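Long-range contacts in coenzyme A transferase (Yersinia pestis, PDB 3S8D), which probably transfers coenzyme A between acyl-CoA donors and carboxylate acceptors such as acetate: residues 71-76 and 95-100; 51-56 and 177-182; 34-39 and 65-70. All coordinates share one frame; numbering follows the deposited sequence.

In the fold
From the N terminus, segment 34-39 comes first, leading into strand 41-44. Interaction 3 closes a loop from it to 65-70, a span holding that strand and helix 52-63. Segment 51-56 starts this helix inside that loop, but its partner 177-182 lies far beyond it, so interactions 2 and 3 cross. Interaction 1 then closes 71-76 onto 95-100 in series after interaction 3 and nested within the long loop of interaction 2. Interaction 1 pairs two neighbouring strands of the parallel sheet, interaction 2 sets a helix start against strand 175-180 of the same sheet, and interaction 3 joins the approaches to strands 41-44 and 70-74. D69 and K95 form a salt bridge between interactions 3 and 1.

Interaction 1. Residues 71-76 and 95-100; sequences RVYYFE and KPYSMF
V72 N donates to K95 O at 2.9 Å, and V72 O in turn accepts from Y97 N, so both backbone polar atoms of V72 are spent on strand 95-98. Further along, Y97 O receives a weak bond from Y74 N, 3.4 Å long, and a CA-H...O contact from Y73, while M99 N reaches Y74 O nearly head-on, with a C=O...N angle of 175°. Bridges from R71-K95 to Y74-S98 define a parallel pair, part of the beta-alpha-beta unit of strand 70-74, helix 79-82 and strand 94-98 in the seven-stranded parallel sheet. On the face bearing R71, Y73 and Y97, the arginine chain runs extended over the Y97 ring, placing CD 3.7 Å from its centroid in a CH-pi contact. The guanidinium plane is turned 18° from that ring; NH1 lies near Y97 OH but at a poor bonding angle, donating instead to Y73 OH (3.2 Å) and forming a salt bridge with E428 of the second subunit. Y97 CB covers one face of the Y73 ring. On the other face of the sheet, S98 CA sits over the Y74 ring, whose hydroxyl is hydrogen-bonded to E105. S98 OG accepts from F100 N at 3.1 Å, closing an ST turn. Past the strand ends, CB of selenomethionine M99 lies over the F75 ring, 3.7 Å from its centroid, with SE in an oblique Met-aromatic contact; F75 directly precedes E76, a CoA-binding residue.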
loop_
_atom_site.group_PDB
_atom_site.type_symbol
_atom_site.label_atom_id
_atom_site.label_comp_id
_atom_site.label_asym_id
_atom_site.label_seq_id
_atom_site.Cartn_x
_atom_site.Cartn_y
_atom_site.Cartn_z
ATOM N N ARG A 71 -29.200 -1.772 5.753
ATOM C CA ARG A 71 -27.846 -2.147 5.341
ATOM C C ARG A 71 -27.093 -2.676 6.538
ATOM O O ARG A 71 -27.029 -2.009 7.574
ATOM C CB ARG A 71 -27.075 -0.951 4.813
ATOM C CG ARG A 71 -27.736 -0.238 3.654
ATOM C CD ARG A 71 -26.764 0.757 3.059
ATOM N NE ARG A 71 -27.439 1.690 2.172
ATOM C CZ ARG A 71 -26.847 2.369 1.198
ATOM N NH1 ARG A 71 -25.543 2.220 0.960
ATOM N NH2 ARG A 71 -27.569 3.197 0.453
ATOM N N VAL A 72 -26.541 -3.878 6.402
ATOM C CA VAL A 72 -25.628 -4.411 7.410
ATOM C C VAL A 72 -24.207 -4.349 6.859
ATOM O O VAL A 72 -23.882 -5.037 5.877
ATOM C CB VAL A 72 -25.979 -5.864 7.785
ATOM C CG1 VAL A 72 -24.884 -6.463 8.657
ATOM C CG2 VAL A 72 -27.332 -5.917 8.492
ATOM N N TYR A 73 -23.381 -3.491 7.455
ATOM C CA TYR A 73 -21.976 -3.379 7.058
ATOM C C TYR A 73 -21.132 -4.248 7.964
ATOM O O TYR A 73 -21.283 -4.197 9.185
ATOM C CB TYR A 73 -21.495 -1.949 7.207
ATOM C CG TYR A 73 -22.030 -0.982 6.177
ATOM C CD1 TYR A 73 -21.311 -0.700 5.021
ATOM C CD2 TYR A 73 -23.247 -0.322 6.380
ATOM C CE1 TYR A 73 -21.795 0.206 4.082
ATOM C CE2 TYR A 73 -23.743 0.584 5.447
ATOM C CZ TYR A 73 -23.015 0.841 4.297
ATOM O OH TYR A 73 -23.509 1.733 3.365
ATOM N N TYR A 74 -20.228 -5.025 7.387
ATOM C CA TYR A 74 -19.460 -5.966 8.196
ATOM C C TYR A 74 -18.244 -6.494 7.453
ATOM O O TYR A 74 -18.151 -6.409 6.217
ATOM C CB TYR A 74 -20.338 -7.159 8.603
ATOM C CG TYR A 74 -20.812 -7.928 7.401
ATOM C CD1 TYR A 74 -20.053 -8.971 6.878
ATOM C CD2 TYR A 74 -21.997 -7.577 6.753
ATOM C CE1 TYR A 74 -20.472 -9.667 5.749
ATOM C CE2 TYR A 74 -22.428 -8.263 5.625
ATOM C CZ TYR A 74 -21.661 -9.308 5.128
ATOM O OH TYR A 74 -22.088 -9.985 4.013
ATOM N N PHE A 75 -17.324 -7.042 8.238
ATOM C CA PHE A 75 -16.236 -7.869 7.745
ATOM C C PHE A 75 -16.425 -9.293 8.290
ATOM O O PHE A 75 -16.889 -9.465 9.430
ATOM C CB PHE A 75 -14.926 -7.333 8.308
ATOM C CG PHE A 75 -14.163 -6.471 7.358
ATOM C CD1 PHE A 75 -13.236 -7.035 6.486
ATOM C CD2 PHE A 75 -14.361 -5.092 7.336
ATOM C CE1 PHE A 75 -12.521 -6.242 5.599
ATOM C CE2 PHE A 75 -13.651 -4.289 6.446
ATOM C CZ PHE A 75 -12.731 -4.871 5.579
ATOM N N GLU A 76 -16.075 -10.307 7.499
ATOM C CA GLU A 76 -15.881 -11.646 8.063
ATOM C C GLU A 76 -17.155 -12.256 8.645
ATOM O O GLU A 76 -17.286 -12.395 9.876
ATOM C CB GLU A 76 -14.812 -11.588 9.167
ATOM C CG GLU A 76 -14.330 -12.938 9.677
ATOM C CD GLU A 76 -13.293 -13.554 8.760
ATOM O OE1 GLU A 76 -12.587 -12.784 8.059
ATOM O OE2 GLU A 76 -13.180 -14.800 8.739
ATOM N N LYS A 95 -30.033 -5.707 3.562
ATOM C CA LYS A 95 -29.021 -5.655 2.513
ATOM C C LYS A 95 -27.613 -5.833 3.046
ATOM O O LYS A 95 -27.146 -5.024 3.841
ATOM C CB LYS A 95 -29.111 -4.333 1.767
ATOM C CG LYS A 95 -30.522 -3.980 1.356
ATOM C CD LYS A 95 -30.514 -2.845 0.345
ATOM C CE LYS A 95 -31.863 -2.138 0.308
ATOM N NZ LYS A 95 -32.118 -1.530 1.637
ATOM N N PRO A 96 -26.944 -6.912 2.616
ATOM C CA PRO A 96 -25.529 -7.217 2.878
ATOM C C PRO A 96 -24.578 -6.228 2.200
ATOM O O PRO A 96 -24.466 -6.195 0.968
ATOM C CB PRO A 96 -25.342 -8.606 2.250
ATOM C CG PRO A 96 -26.703 -9.176 2.136
ATOM C CD PRO A 96 -27.634 -8.022 1.935
ATOM N N TYR A 97 -23.896 -5.426 3.006
ATOM C CA TYR A 97 -22.792 -4.615 2.511
ATOM C C TYR A 97 -21.515 -5.224 3.043
ATOM O O TYR A 97 -20.993 -4.809 4.083
ATOM C CB TYR A 97 -22.954 -3.157 2.943
ATOM C CG TYR A 97 -23.915 -2.430 2.040
ATOM C CD1 TYR A 97 -25.285 -2.698 2.084
ATOM C CD2 TYR A 97 -23.456 -1.504 1.112
ATOM C CE1 TYR A 97 -26.170 -2.040 1.233
ATOM C CE2 TYR A 97 -24.334 -0.842 0.252
ATOM C CZ TYR A 97 -25.687 -1.118 0.319
ATOM O OH TYR A 97 -26.551 -0.465 -0.529
ATOM N N SER A 98 -21.049 -6.245 2.333
ATOM C CA SER A 98 -19.867 -6.998 2.723
ATOM C C SER A 98 -18.624 -6.216 2.368
ATOM O O SER A 98 -18.449 -5.777 1.236
ATOM C CB SER A 98 -19.837 -8.344 2.010
ATOM O OG SER A 98 -18.606 -8.985 2.251
HETATM N N MSE A 99 -17.752 -6.034 3.338
HETATM C CA MSE A 99 -16.544 -5.276 3.067
HETATM C C MSE A 99 -15.455 -6.234 2.659
HETATM O O MSE A 99 -14.314 -5.856 2.413
HETATM C CB MSE A 99 -16.187 -4.404 4.267
HETATM C CG MSE A 99 -17.329 -3.440 4.583
HETATM SE SE MSE A 99 -17.054 -2.443 6.052
HETATM C CE MSE A 99 -15.580 -1.538 5.587
ATOM N N PHE A 100 -15.849 -7.491 2.542
ATOM C CA PHE A 100 -14.954 -8.525 2.078
ATOM C C PHE A 100 -15.750 -9.798 1.858
ATOM O O PHE A 100 -16.528 -10.209 2.707
ATOM C CB PHE A 100 -13.850 -8.759 3.095
ATOM C CG PHE A 100 -12.844 -9.762 2.663
ATOM C CD1 PHE A 100 -11.671 -9.351 2.051
ATOM C CD2 PHE A 100 -13.065 -11.121 2.863
ATOM C CE1 PHE A 100 -10.726 -10.276 1.645
ATOM C CE2 PHE A 100 -12.125 -12.057 2.463
ATOM C CZ PHE A 100 -10.955 -11.635 1.857
#

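Interaction 2. Residues 51-56 and 177-182; sequences PPALLK and IVEVNR
P51 presents its CB to the carboxylate of E179, 3.2 Å from OE1, where this side chain extends from strand 175-180 to the start of helix 52-63; the contact is a helix N-terminus packed on the parallel sheet of the N-terminal domain. P51 occupies the N-cap position, and its carbonyl O already takes L55 N at 2.8 Å, the first bond of the helix. P52 follows with its ring crossing the glutamate chain at about a right angle, CD being 3.1 Å from E179 OE1; as a proline, its N has no hydrogen to offer this oxygen. The next residue supplies the donor: A53 N meets E179 OE1 at 3.2 Å, with an N-H...O angle of 138°, on the syn side and 27° out of the carboxylate plane. E179 has CG anti to the backbone N (chi1 -177°) and is extended beyond CG, which carries the carboxylate from the strand to this first turn. A negative group here would be expected to interact favourably with the helix dipole. The next residue, L54, directs its side chain to the strand, flanked by V203 of strand 201-204 and M145 of strand 143-148. Both of its methyl carbons, CD1 and CD2, straddle I177 CG2, each at 3.5 Å.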
loop_
_atom_site.group_PDB
_atom_site.type_symbol
_atom_site.label_atom_id
_atom_site.label_comp_id
_atom_site.label_asym_id
_atom_site.label_seq_id
_atom_site.Cartn_x
_atom_site.Cartn_y
_atom_site.Cartn_z
ATOM N N PRO A 51 -23.849 -11.889 17.316
ATOM C CA PRO A 51 -24.852 -12.201 18.359
ATOM C C PRO A 51 -26.073 -12.995 17.872
ATOM O O PRO A 51 -27.038 -12.367 17.429
ATOM C CB PRO A 51 -25.308 -10.812 18.841
ATOM C CG PRO A 51 -24.641 -9.776 17.870
ATOM C CD PRO A 51 -24.033 -10.537 16.752
ATOM N N PRO A 52 -26.051 -14.341 18.007
ATOM C CA PRO A 52 -27.063 -15.224 17.401
ATOM C C PRO A 52 -28.514 -14.879 17.775
ATOM O O PRO A 52 -29.391 -14.859 16.893
ATOM C CB PRO A 52 -26.699 -16.613 17.948
ATOM C CG PRO A 52 -25.265 -16.522 18.362
ATOM C CD PRO A 52 -25.100 -15.099 18.846
ATOM N N ALA A 53 -28.764 -14.625 19.059
ATOM C CA ALA A 53 -30.121 -14.339 19.532
ATOM C C ALA A 53 -30.622 -12.985 19.024
ATOM O O ALA A 53 -31.759 -12.859 18.568
ATOM C CB ALA A 53 -30.193 -14.408 21.052
ATOM N N LEU A 54 -29.764 -11.975 19.106
ATOM C CA LEU A 54 -30.074 -10.669 18.539
ATOM C C LEU A 54 -30.325 -10.770 17.027
ATOM O O LEU A 54 -31.212 -10.098 16.484
ATOM C CB LEU A 54 -28.938 -9.691 18.835
ATOM C CG LEU A 54 -28.946 -9.163 20.272
ATOM C CD1 LEU A 54 -27.643 -8.430 20.633
ATOM C CD2 LEU A 54 -30.177 -8.266 20.510
ATOM N N LEU A 55 -29.550 -11.619 16.357
ATOM C CA LEU A 55 -29.658 -11.776 14.911
ATOM C C LEU A 55 -30.909 -12.554 14.527
ATOM O O LEU A 55 -31.647 -12.151 13.614
ATOM C CB LEU A 55 -28.404 -12.441 14.333
ATOM C CG LEU A 55 -27.151 -11.567 14.440
ATOM C CD1 LEU A 55 -25.912 -12.275 13.895
ATOM C CD2 LEU A 55 -27.375 -10.226 13.736
ATOM N N LYS A 56 -31.144 -13.666 15.217
ATOM C CA LYS A 56 -32.375 -14.402 15.002
ATOM C C LYS A 56 -33.577 -13.469 15.192
ATOM O O LYS A 56 -34.481 -13.432 14.364
ATOM C CB LYS A 56 -32.465 -15.607 15.934
ATOM C CG LYS A 56 -33.713 -16.456 15.691
ATOM C CD LYS A 56 -33.776 -17.691 16.593
ATOM C CE LYS A 56 -35.053 -18.495 16.334
ATOM N NZ LYS A 56 -35.117 -19.699 17.212
ATOM N N ILE A 177 -25.922 -2.764 21.347
ATOM C CA ILE A 177 -26.674 -3.871 21.924
ATOM C C ILE A 177 -25.785 -5.083 22.046
ATOM O O ILE A 177 -25.152 -5.509 21.074
ATOM C CB ILE A 177 -27.896 -4.293 21.053
ATOM C CG1 ILE A 177 -28.702 -3.086 20.557
ATOM C CG2 ILE A 177 -28.783 -5.282 21.813
ATOM C CD1 ILE A 177 -29.219 -2.207 21.662
ATOM N N VAL A 178 -25.714 -5.636 23.250
ATOM C CA VAL A 178 -24.824 -6.758 23.510
ATOM C C VAL A 178 -25.578 -7.997 23.970
ATOM O O VAL A 178 -26.540 -7.907 24.730
ATOM C CB VAL A 178 -23.767 -6.397 24.567
ATOM C CG1 VAL A 178 -22.906 -5.243 24.079
ATOM C CG2 VAL A 178 -24.436 -6.046 25.886
ATOM N N GLU A 179 -25.130 -9.154 23.500
ATOM C CA GLU A 179 -25.688 -10.424 23.931
ATOM C C GLU A 179 -24.717 -11.094 24.892
ATOM O O GLU A 179 -23.721 -11.682 24.471
ATOM C CB GLU A 179 -25.956 -11.332 22.729
ATOM C CG GLU A 179 -26.609 -12.655 23.087
ATOM C CD GLU A 179 -26.903 -13.509 21.871
ATOM O OE1 GLU A 179 -26.563 -13.083 20.747
ATOM O OE2 GLU A 179 -27.476 -14.606 22.038
ATOM N N VAL A 180 -25.003 -10.994 26.185
ATOM C CA VAL A 180 -24.141 -11.581 27.201
ATOM C C VAL A 180 -24.069 -13.093 27.041
ATOM O O VAL A 180 -25.093 -13.774 27.027
ATOM C CB VAL A 180 -24.627 -11.244 28.620
ATOM C CG1 VAL A 180 -23.846 -12.045 29.649
ATOM C CG2 VAL A 180 -24.493 -9.753 28.886
ATOM N N ASN A 181 -22.854 -13.614 26.919
ATOM C CA ASN A 181 -22.654 -15.042 26.758
ATOM C C ASN A 181 -21.462 -15.542 27.583
ATOM O O ASN A 181 -20.298 -15.272 27.255
ATOM C CB ASN A 181 -22.525 -15.399 25.277
ATOM C CG ASN A 181 -22.336 -16.882 25.048
ATOM O OD1 ASN A 181 -22.402 -17.686 25.981
ATOM N ND2 ASN A 181 -22.100 -17.255 23.799
ATOM N N ARG A 182 -21.764 -16.274 28.656
ATOM C CA ARG A 182 -20.744 -16.772 29.572
ATOM C C ARG A 182 -19.648 -17.557 28.854
ATOM O O ARG A 182 -18.548 -17.726 29.391
ATOM C CB ARG A 182 -21.378 -17.659 30.659
ATOM C CG ARG A 182 -21.387 -19.147 30.306
ATOM C CD ARG A 182 -21.890 -20.041 31.452
ATOM N NE ARG A 182 -22.356 -21.318 30.907
ATOM C CZ ARG A 182 -23.615 -21.747 30.970
ATOM N NH1 ARG A 182 -24.536 -21.020 31.600
ATOM N NH2 ARG A 182 -23.951 -22.913 30.418
#

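Interaction 3. Residues 34-39 and 65-70; sequences SSIASG and GDIGDL
G39 N donates to G68 O across 3.1 Å, a hydrogen bond linking the two loops; its N-H...O angle of 144° describes a bent bond. The same carbonyl has S38 CB close by, so G68 O is approached by both residues at the end of segment 34-39. S38 CA also lies 3.9 Å from I67 CG1. The isoleucine chain is stretched out, CG1 lying anti to the backbone N (chi1 -163°) and CD1 continuing away from CA. That shape delivers CD1 to the backbone of the other loop, 3.7 Å from I36 O, and also to the I36 side chain, where CG2 stands 4.1 Å away. L70 CD1 approaches I36 CG2 as well, at 4.2 Å, so this one methyl group of I36 is met by two side chains of segment 65-70.

Around this first shell, helix 52-63 backs the apolar side: I67 touches R61 and A62, and L70 touches L58. R61 also donates to I36 O and forms a salt bridge with D66, tying both loops to the helix, whose C-terminal end closes at G65 in a Schellman motif. D69 is paired with K95 at the start of the neighbouring strand. The contact thus joins the lead-ins to strands 41-44 and 70-74, adjacent in the parallel sheet. Its chemistry is main-chain hydrogen bonding beside buried aliphatic packing, which suggests that the two segments are held by that bonding and the I36, I67 and L70 contacts, the salt bridges of D66 and D69 running instead to R61 and K95.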
loop_
_atom_site.group_PDB
_atom_site.type_symbol
_atom_site.label_atom_id
_atom_site.label_comp_id
_atom_site.label_asym_id
_atom_site.label_seq_id
_atom_site.Cartn_x
_atom_site.Cartn_y
_atom_site.Cartn_z
ATOM N N SER A 34 -36.212 -4.343 18.493
ATOM C CA SER A 34 -37.473 -3.789 17.995
ATOM C C SER A 34 -37.362 -2.339 17.505
ATOM O O SER A 34 -38.095 -1.928 16.607
ATOM C CB SER A 34 -38.566 -3.879 19.067
ATOM O OG SER A 34 -38.591 -2.704 19.870
ATOM N N SER A 35 -36.459 -1.561 18.090
ATOM C CA SER A 35 -36.444 -0.116 17.836
ATOM C C SER A 35 -35.540 0.291 16.662
ATOM O O SER A 35 -35.574 1.439 16.201
ATOM C CB SER A 35 -36.068 0.647 19.110
ATOM O OG SER A 35 -36.997 0.382 20.159
ATOM N N ILE A 36 -34.738 -0.660 16.191
ATOM C CA ILE A 36 -33.902 -0.458 15.016
ATOM C C ILE A 36 -34.759 0.006 13.837
ATOM O O ILE A 36 -35.674 -0.703 13.416
ATOM C CB ILE A 36 -33.181 -1.761 14.641
ATOM C CG1 ILE A 36 -32.378 -2.277 15.839
ATOM C CG2 ILE A 36 -32.284 -1.551 13.442
ATOM C CD1 ILE A 36 -31.536 -3.489 15.515
ATOM N N ALA A 37 -34.482 1.199 13.309
ATOM C CA ALA A 37 -35.310 1.736 12.230
ATOM C C ALA A 37 -34.950 1.136 10.884
ATOM O O ALA A 37 -33.820 0.671 10.673
ATOM C CB ALA A 37 -35.241 3.258 12.172
ATOM N N SER A 38 -35.928 1.145 9.983
ATOM C CA SER A 38 -35.720 0.742 8.595
ATOM C C SER A 38 -34.956 1.836 7.856
ATOM O O SER A 38 -35.051 3.023 8.192
ATOM C CB SER A 38 -37.062 0.489 7.903
ATOM O OG SER A 38 -37.831 1.685 7.847
ATOM N N GLY A 39 -34.180 1.438 6.861
ATOM C CA GLY A 39 -33.367 2.388 6.120
ATOM C C GLY A 39 -32.098 2.818 6.843
ATOM O O GLY A 39 -31.414 3.734 6.386
ATOM N N GLY A 65 -41.737 -8.952 7.557
ATOM C CA GLY A 65 -41.890 -7.720 6.800
ATOM C C GLY A 65 -42.150 -6.563 7.752
ATOM O O GLY A 65 -42.988 -5.695 7.494
ATOM N N ASP A 66 -41.427 -6.570 8.871
ATOM C CA ASP A 66 -41.598 -5.563 9.914
ATOM C C ASP A 66 -40.543 -4.466 9.785
ATOM O O ASP A 66 -40.777 -3.293 10.134
ATOM C CB ASP A 66 -41.522 -6.211 11.299
ATOM C CG ASP A 66 -41.646 -5.195 12.421
ATOM O OD1 ASP A 66 -42.349 -4.172 12.220
ATOM O OD2 ASP A 66 -41.038 -5.417 13.495
ATOM N N ILE A 67 -39.376 -4.853 9.282
ATOM C CA ILE A 67 -38.324 -3.887 9.015
ATOM C C ILE A 67 -37.881 -4.014 7.563
ATOM O O ILE A 67 -37.927 -5.104 6.986
ATOM C CB ILE A 67 -37.122 -4.113 9.948
ATOM C CG1 ILE A 67 -36.216 -2.875 9.975
ATOM C CG2 ILE A 67 -36.366 -5.380 9.548
ATOM C CD1 ILE A 67 -34.913 -3.092 10.726
ATOM N N GLY A 68 -37.462 -2.910 6.963
ATOM C CA GLY A 68 -36.973 -2.987 5.597
ATOM C C GLY A 68 -35.759 -2.111 5.369
ATOM O O GLY A 68 -35.392 -1.304 6.235
ATOM N N ASP A 69 -35.124 -2.273 4.216
ATOM C CA ASP A 69 -34.095 -1.328 3.791
ATOM C C ASP A 69 -33.012 -1.142 4.852
ATOM O O ASP A 69 -32.618 -0.016 5.177
ATOM C CB ASP A 69 -34.739 0.024 3.470
ATOM C CG ASP A 69 -34.052 0.739 2.320
ATOM O OD1 ASP A 69 -32.801 0.805 2.311
ATOM O OD2 ASP A 69 -34.766 1.242 1.423
ATOM N N LEU A 70 -32.545 -2.255 5.401
ATOM C CA LEU A 70 -31.494 -2.203 6.401
ATOM C C LEU A 70 -30.185 -2.663 5.772
ATOM O O LEU A 70 -30.084 -3.792 5.286
ATOM C CB LEU A 70 -31.841 -3.085 7.594
ATOM C CG LEU A 70 -30.871 -2.999 8.776
ATOM C CD1 LEU A 70 -30.960 -1.648 9.455
ATOM C CD2 LEU A 70 -31.149 -4.094 9.769
#